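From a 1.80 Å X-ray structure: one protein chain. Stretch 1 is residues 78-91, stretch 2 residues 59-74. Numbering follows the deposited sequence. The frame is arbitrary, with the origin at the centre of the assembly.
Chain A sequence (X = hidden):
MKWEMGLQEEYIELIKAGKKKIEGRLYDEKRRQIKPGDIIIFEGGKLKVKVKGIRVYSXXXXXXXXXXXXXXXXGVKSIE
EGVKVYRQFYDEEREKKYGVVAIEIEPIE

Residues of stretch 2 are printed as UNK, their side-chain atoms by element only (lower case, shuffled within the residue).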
# COMPACT_ATOMS: atom_id res chain seq x y z
N SER A 78 -10.77 -12.96 2.03
CA SER A 78 -10.46 -13.50 0.72
C SER A 78 -9.79 -12.51 -0.22
O SER A 78 -9.89 -11.30 -0.03
CB SER A 78 -11.74 -14.02 0.05
OG SER A 78 -12.56 -12.95 -0.37
N ILE A 79 -9.11 -13.05 -1.22
CA ILE A 79 -8.42 -12.24 -2.22
C ILE A 79 -9.45 -11.46 -3.02
O ILE A 79 -9.20 -10.33 -3.43
CB ILE A 79 -7.59 -13.13 -3.18
CG1 ILE A 79 -6.57 -13.95 -2.38
CG2 ILE A 79 -6.89 -12.28 -4.22
CD1 ILE A 79 -5.55 -13.11 -1.63
N GLU A 80 -10.61 -12.07 -3.25
CA GLU A 80 -11.67 -11.41 -4.00
C GLU A 80 -12.12 -10.16 -3.25
O GLU A 80 -12.29 -9.10 -3.84
CB GLU A 80 -12.87 -12.36 -4.18
CG GLU A 80 -12.53 -13.68 -4.85
CD GLU A 80 -11.74 -14.61 -3.95
OE1 GLU A 80 -12.27 -15.02 -2.89
OE2 GLU A 80 -10.58 -14.93 -4.29
N GLU A 81 -12.30 -10.30 -1.94
CA GLU A 81 -12.70 -9.18 -1.11
C GLU A 81 -11.60 -8.12 -1.16
O GLU A 81 -11.87 -6.92 -1.24
CB GLU A 81 -12.91 -9.64 0.34
CG GLU A 81 -14.06 -10.61 0.53
CD GLU A 81 -14.10 -11.20 1.92
OE1 GLU A 81 -14.17 -10.42 2.90
OE2 GLU A 81 -14.04 -12.44 2.04
N GLY A 82 -10.35 -8.58 -1.11
CA GLY A 82 -9.22 -7.66 -1.16
C GLY A 82 -9.26 -6.82 -2.42
O GLY A 82 -9.12 -5.60 -2.36
N VAL A 83 -9.46 -7.47 -3.56
CA VAL A 83 -9.52 -6.74 -4.83
C VAL A 83 -10.65 -5.72 -4.81
O VAL A 83 -10.51 -4.62 -5.37
CB VAL A 83 -9.72 -7.71 -6.02
CG1 VAL A 83 -9.87 -6.93 -7.31
CG2 VAL A 83 -8.53 -8.67 -6.12
N LYS A 84 -11.77 -6.07 -4.18
CA LYS A 84 -12.91 -5.15 -4.08
C LYS A 84 -12.52 -3.89 -3.33
O LYS A 84 -12.93 -2.78 -3.69
CB LYS A 84 -14.09 -5.82 -3.37
CG LYS A 84 -15.03 -6.58 -4.29
CD LYS A 84 -16.30 -6.97 -3.55
CE LYS A 84 -17.35 -7.53 -4.51
NZ LYS A 84 -18.60 -7.90 -3.78
N VAL A 85 -11.73 -4.06 -2.27
CA VAL A 85 -11.28 -2.92 -1.47
C VAL A 85 -10.56 -1.92 -2.37
O VAL A 85 -10.85 -0.72 -2.34
CB VAL A 85 -10.32 -3.36 -0.35
CG1 VAL A 85 -9.79 -2.15 0.41
CG2 VAL A 85 -11.03 -4.30 0.61
N TYR A 86 -9.63 -2.42 -3.18
CA TYR A 86 -8.87 -1.55 -4.08
C TYR A 86 -9.71 -0.96 -5.20
O TYR A 86 -9.46 0.15 -5.65
CB TYR A 86 -7.68 -2.32 -4.67
CG TYR A 86 -6.57 -2.55 -3.68
CD1 TYR A 86 -5.88 -1.48 -3.12
CD2 TYR A 86 -6.22 -3.84 -3.28
CE1 TYR A 86 -4.86 -1.68 -2.19
CE2 TYR A 86 -5.21 -4.06 -2.35
CZ TYR A 86 -4.54 -2.97 -1.81
OH TYR A 86 -3.56 -3.19 -0.88
N ARG A 87 -10.72 -1.70 -5.65
CA ARG A 87 -11.57 -1.22 -6.74
C ARG A 87 -12.34 0.04 -6.35
O ARG A 87 -12.76 0.80 -7.21
CB ARG A 87 -12.54 -2.31 -7.18
CG ARG A 87 -13.14 -2.05 -8.56
CD ARG A 87 -12.03 -1.94 -9.60
NE ARG A 87 -11.35 -3.22 -9.79
CZ ARG A 87 -10.08 -3.35 -10.14
NH1 ARG A 87 -9.33 -2.28 -10.34
NH2 ARG A 87 -9.56 -4.56 -10.30
N GLN A 88 -12.51 0.25 -5.05
CA GLN A 88 -13.21 1.43 -4.58
C GLN A 88 -12.33 2.66 -4.80
O GLN A 88 -12.83 3.78 -4.92
CB GLN A 88 -13.55 1.29 -3.09
CG GLN A 88 -14.32 0.03 -2.76
CD GLN A 88 -15.53 -0.17 -3.66
OE1 GLN A 88 -16.42 0.69 -3.72
NE2 GLN A 88 -15.57 -1.30 -4.36
N PHE A 89 -11.02 2.44 -4.86
CA PHE A 89 -10.05 3.51 -5.06
C PHE A 89 -9.51 3.59 -6.48
O PHE A 89 -9.33 4.67 -7.03
CB PHE A 89 -8.84 3.32 -4.15
CG PHE A 89 -9.16 3.28 -2.68
CD1 PHE A 89 -9.68 4.39 -2.03
CD2 PHE A 89 -8.90 2.13 -1.94
CE1 PHE A 89 -9.93 4.37 -0.67
CE2 PHE A 89 -9.15 2.09 -0.58
CZ PHE A 89 -9.67 3.21 0.06
N TYR A 90 -9.25 2.42 -7.07
CA TYR A 90 -8.65 2.36 -8.40
C TYR A 90 -9.42 1.53 -9.42
O TYR A 90 -9.74 0.37 -9.17
CB TYR A 90 -7.23 1.81 -8.27
CG TYR A 90 -6.48 2.35 -7.08
CD1 TYR A 90 -6.11 3.69 -7.02
CD2 TYR A 90 -6.15 1.53 -6.00
CE1 TYR A 90 -5.43 4.20 -5.92
CE2 TYR A 90 -5.47 2.03 -4.88
CZ TYR A 90 -5.11 3.37 -4.85
OH TYR A 90 -4.47 3.89 -3.75
N ASP A 91 -9.67 2.12 -10.58
CA ASP A 91 -10.39 1.42 -11.65
C ASP A 91 -9.46 0.47 -12.39
O ASP A 91 -8.23 0.61 -12.35
CB ASP A 91 -10.98 2.41 -12.64
CG ASP A 91 -9.96 3.38 -13.19
OD1 ASP A 91 -9.72 4.42 -12.54
OD2 ASP A 91 -9.37 3.09 -14.26
N UNK A 59 -1.12 -6.74 -11.03
CA UNK A 59 -2.47 -6.56 -10.50
C UNK A 59 -2.55 -6.62 -8.98
O UNK A 59 -1.62 -7.10 -8.32
o UNK A 59 -3.11 -8.90 -10.55
c UNK A 59 -3.41 -7.62 -11.08
N UNK A 60 -3.66 -6.15 -8.44
CA UNK A 60 -3.87 -6.18 -7.00
C UNK A 60 -4.02 -7.63 -6.54
O UNK A 60 -3.57 -7.99 -5.46
c UNK A 60 -4.50 -1.12 -6.99
c UNK A 60 -4.93 -3.89 -6.74
c UNK A 60 -5.12 -5.37 -6.63
c UNK A 60 -3.82 -1.85 -6.03
c UNK A 60 -5.61 -3.15 -7.70
c UNK A 60 -5.41 -1.78 -7.83
c UNK A 60 -4.03 -3.23 -5.91
N UNK A 61 -4.65 -8.45 -7.37
CA UNK A 61 -4.84 -9.86 -7.05
C UNK A 61 -3.48 -10.53 -6.83
O UNK A 61 -3.26 -11.18 -5.80
c UNK A 61 -6.71 -14.14 -9.10
c UNK A 61 -6.59 -12.63 -9.18
c UNK A 61 -5.59 -10.55 -8.19
c UNK A 61 -5.77 -12.06 -8.02
n UNK A 61 -5.40 -14.83 -9.31
N UNK A 62 -2.57 -10.37 -7.78
CA UNK A 62 -1.24 -10.97 -7.67
C UNK A 62 -0.45 -10.41 -6.50
O UNK A 62 0.25 -11.14 -5.80
c UNK A 62 -0.47 -10.79 -8.97
c UNK A 62 -0.20 -11.51 -11.38
o UNK A 62 -0.77 -11.10 -12.41
c UNK A 62 -1.03 -11.62 -10.11
o UNK A 62 1.00 -11.83 -11.33
N UNK A 63 -0.55 -9.10 -6.29
CA UNK A 63 0.15 -8.46 -5.18
C UNK A 63 -0.33 -9.06 -3.86
O UNK A 63 0.48 -9.42 -3.01
c UNK A 63 -0.10 -6.95 -5.21
c UNK A 63 -1.55 -4.89 -3.06
s UNK A 63 -0.27 -6.04 -2.57
c UNK A 63 0.64 -6.16 -4.13
N UNK A 64 -1.64 -9.19 -3.70
CA UNK A 64 -2.20 -9.75 -2.47
C UNK A 64 -1.80 -11.20 -2.23
O UNK A 64 -1.50 -11.60 -1.11
c UNK A 64 -4.26 -8.19 -2.35
c UNK A 64 -3.73 -9.62 -2.47
c UNK A 64 -5.78 -8.19 -2.46
c UNK A 64 -3.83 -7.58 -1.03
N UNK A 65 -1.79 -12.01 -3.30
CA UNK A 65 -1.43 -13.42 -3.17
C UNK A 65 0.03 -13.60 -2.76
O UNK A 65 0.35 -14.47 -1.95
c UNK A 65 -3.44 -14.73 -6.26
c UNK A 65 -3.12 -13.93 -5.01
c UNK A 65 -1.70 -14.14 -4.50
o UNK A 65 -2.63 -14.72 -7.21
o UNK A 65 -4.52 -15.36 -6.29
N UNK A 66 0.91 -12.76 -3.29
CA UNK A 66 2.33 -12.83 -3.00
C UNK A 66 2.70 -12.22 -1.65
O UNK A 66 3.51 -12.77 -0.91
c UNK A 66 5.11 -13.64 -4.22
c UNK A 66 6.63 -13.69 -4.34
n UNK A 66 7.11 -12.99 -5.56
c UNK A 66 3.11 -12.12 -4.12
c UNK A 66 4.63 -12.22 -4.01
N UNK A 67 2.10 -11.07 -1.34
CA UNK A 67 2.39 -10.38 -0.08
C UNK A 67 1.63 -10.94 1.12
O UNK A 67 2.04 -10.74 2.27
c UNK A 67 2.88 -8.16 -1.30
o UNK A 67 4.72 -8.17 0.20
c UNK A 67 4.36 -8.10 -0.99
c UNK A 67 2.07 -8.89 -0.23
o UNK A 67 5.17 -7.98 -1.94
N UNK A 68 0.54 -11.65 0.87
CA UNK A 68 -0.25 -12.20 1.96
C UNK A 68 -1.28 -11.14 2.33
O UNK A 68 -0.93 -10.08 2.84
N UNK A 69 -2.55 -11.43 2.07
CA UNK A 69 -3.61 -10.48 2.35
C UNK A 69 -3.64 -9.96 3.78
O UNK A 69 -3.96 -8.79 4.02
c UNK A 69 -7.41 -10.45 1.55
c UNK A 69 -5.31 -12.25 2.91
c UNK A 69 -6.06 -10.00 2.07
c UNK A 69 -4.98 -11.08 1.99
N UNK A 70 -3.29 -10.80 4.74
CA UNK A 70 -3.30 -10.39 6.14
C UNK A 70 -2.29 -9.27 6.43
O UNK A 70 -2.50 -8.46 7.33
c UNK A 70 -4.32 -10.45 8.90
o UNK A 70 -4.17 -9.41 9.58
c UNK A 70 -3.03 -11.58 7.05
c UNK A 70 -3.09 -11.26 8.53
o UNK A 70 -5.44 -10.86 8.52
N UNK A 71 -1.21 -9.24 5.65
CA UNK A 71 -0.18 -8.23 5.84
C UNK A 71 -0.49 -6.92 5.11
O UNK A 71 0.13 -5.89 5.37
o UNK A 71 1.67 -10.05 7.29
c UNK A 71 1.59 -10.02 6.06
n UNK A 71 1.86 -11.08 5.30
c UNK A 71 1.17 -8.76 5.35
N UNK A 72 -1.46 -6.97 4.20
CA UNK A 72 -1.83 -5.80 3.43
C UNK A 72 -3.17 -5.21 3.87
O UNK A 72 -3.29 -4.01 4.09
c UNK A 72 -1.90 -6.13 1.93
c UNK A 72 -2.05 -4.85 1.12
c UNK A 72 -0.64 -6.90 1.50
N UNK A 73 -4.17 -6.08 3.99
CA UNK A 73 -5.51 -5.67 4.40
C UNK A 73 -5.97 -6.57 5.55
O UNK A 73 -6.76 -7.48 5.36
c UNK A 73 -6.48 -5.81 3.22
c UNK A 73 -7.05 -5.44 0.83
c UNK A 73 -6.09 -5.07 1.94
c UNK A 73 -6.09 -3.56 2.18
N UNK A 74 -5.45 -6.31 6.76
CA UNK A 74 -5.81 -7.10 7.94
C UNK A 74 -7.32 -7.25 8.12
O UNK A 74 -8.06 -6.27 8.05
c UNK A 74 -4.49 -5.25 7.11
c UNK A 74 -3.95 -5.73 8.44
c UNK A 74 -5.17 -6.31 9.08

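Position 59 carries one carbon and then one oxygen, touching nothing on stretch 1: Ser59, an N-cap whose OG accepts from the backbone N of 62 at 3.2 Å. Position 60 has one carbon and a ring of six carbons with no oxygen, lying over one face of the Tyr86 ring: Phe60. The two rings form an offset stack, planes at 9°, with Tyr86 CG 3.4 Å from Phe60 CD1.

Position 61 runs four carbons to a terminal nitrogen, its CB 4.1 Å from Val83 CG2: Lys61. Position 62 has three carbons, the third bearing two oxygens, and points away: Glu62, and its length fits Glu rather than Asp. Position 63 is unbranched, two carbons, sulfur, carbon, its last carbon 3.4 Å from Tyr86 OH: Met63. Position 64 has four carbons forked at the second, and sits among Ile79, Gly82, Val83 and Tyr86: Leu64, a knob in a hole. Position 65 again has three carbons ending in two oxygens, its second carbon 4.2 Å from Ile79 CG2: Glu65, whose OE2 makes a salt bridge with Lys61 NZ at 3.2 Å along the helix flank.

Position 66, four carbons and a nitrogen, is Lys66; position 67, three carbons and two oxygens, is Glu67. Both are out of reach of stretch 1. Position 68 has no side-chain atoms and a positive phi of 89°: Gly68, where a CB would jam against the preceding carbonyl O. Position 69 has four carbons forked at the first, one arm two carbons long: Ile69, its CD1 3.1 Å from Ser78 O. Position 70, three carbons and two oxygens, out of reach of stretch 1, is Glu70. Position 71, also out of reach, has two carbons, the second with one oxygen and one nitrogen: Asn71, whose ND2 donates to Glu67 O at 3.1 Å. Position 72 is one carbon carrying two: Val72, CG1 3.0 Å from Tyr86 OH. Position 73, four carbons forked at the second, reaches Gly82 and Val85: Leu73. Position 74, out of reach too, closes three carbons onto its backbone N: Pro74.

The contact works by shape, with no hydrogen bond between the stretches. The helices cross at 128°, and Gly82 leaves room for Leu64: an ideal CB there would lie 2.5 Å from Leu64 CD1, a clash, and tight against Ile69 CD1 at 3.4 Å. Leu73 CD1 touches Gly82 CA at 3.7 Å. Ile79 and Tyr86 return knobs into stretch 2, while the charged Lys61 and Glu65 pair with each other beside the apolar seam.

Stretch 2 59-74: SFKEMLEKEGIENVLP
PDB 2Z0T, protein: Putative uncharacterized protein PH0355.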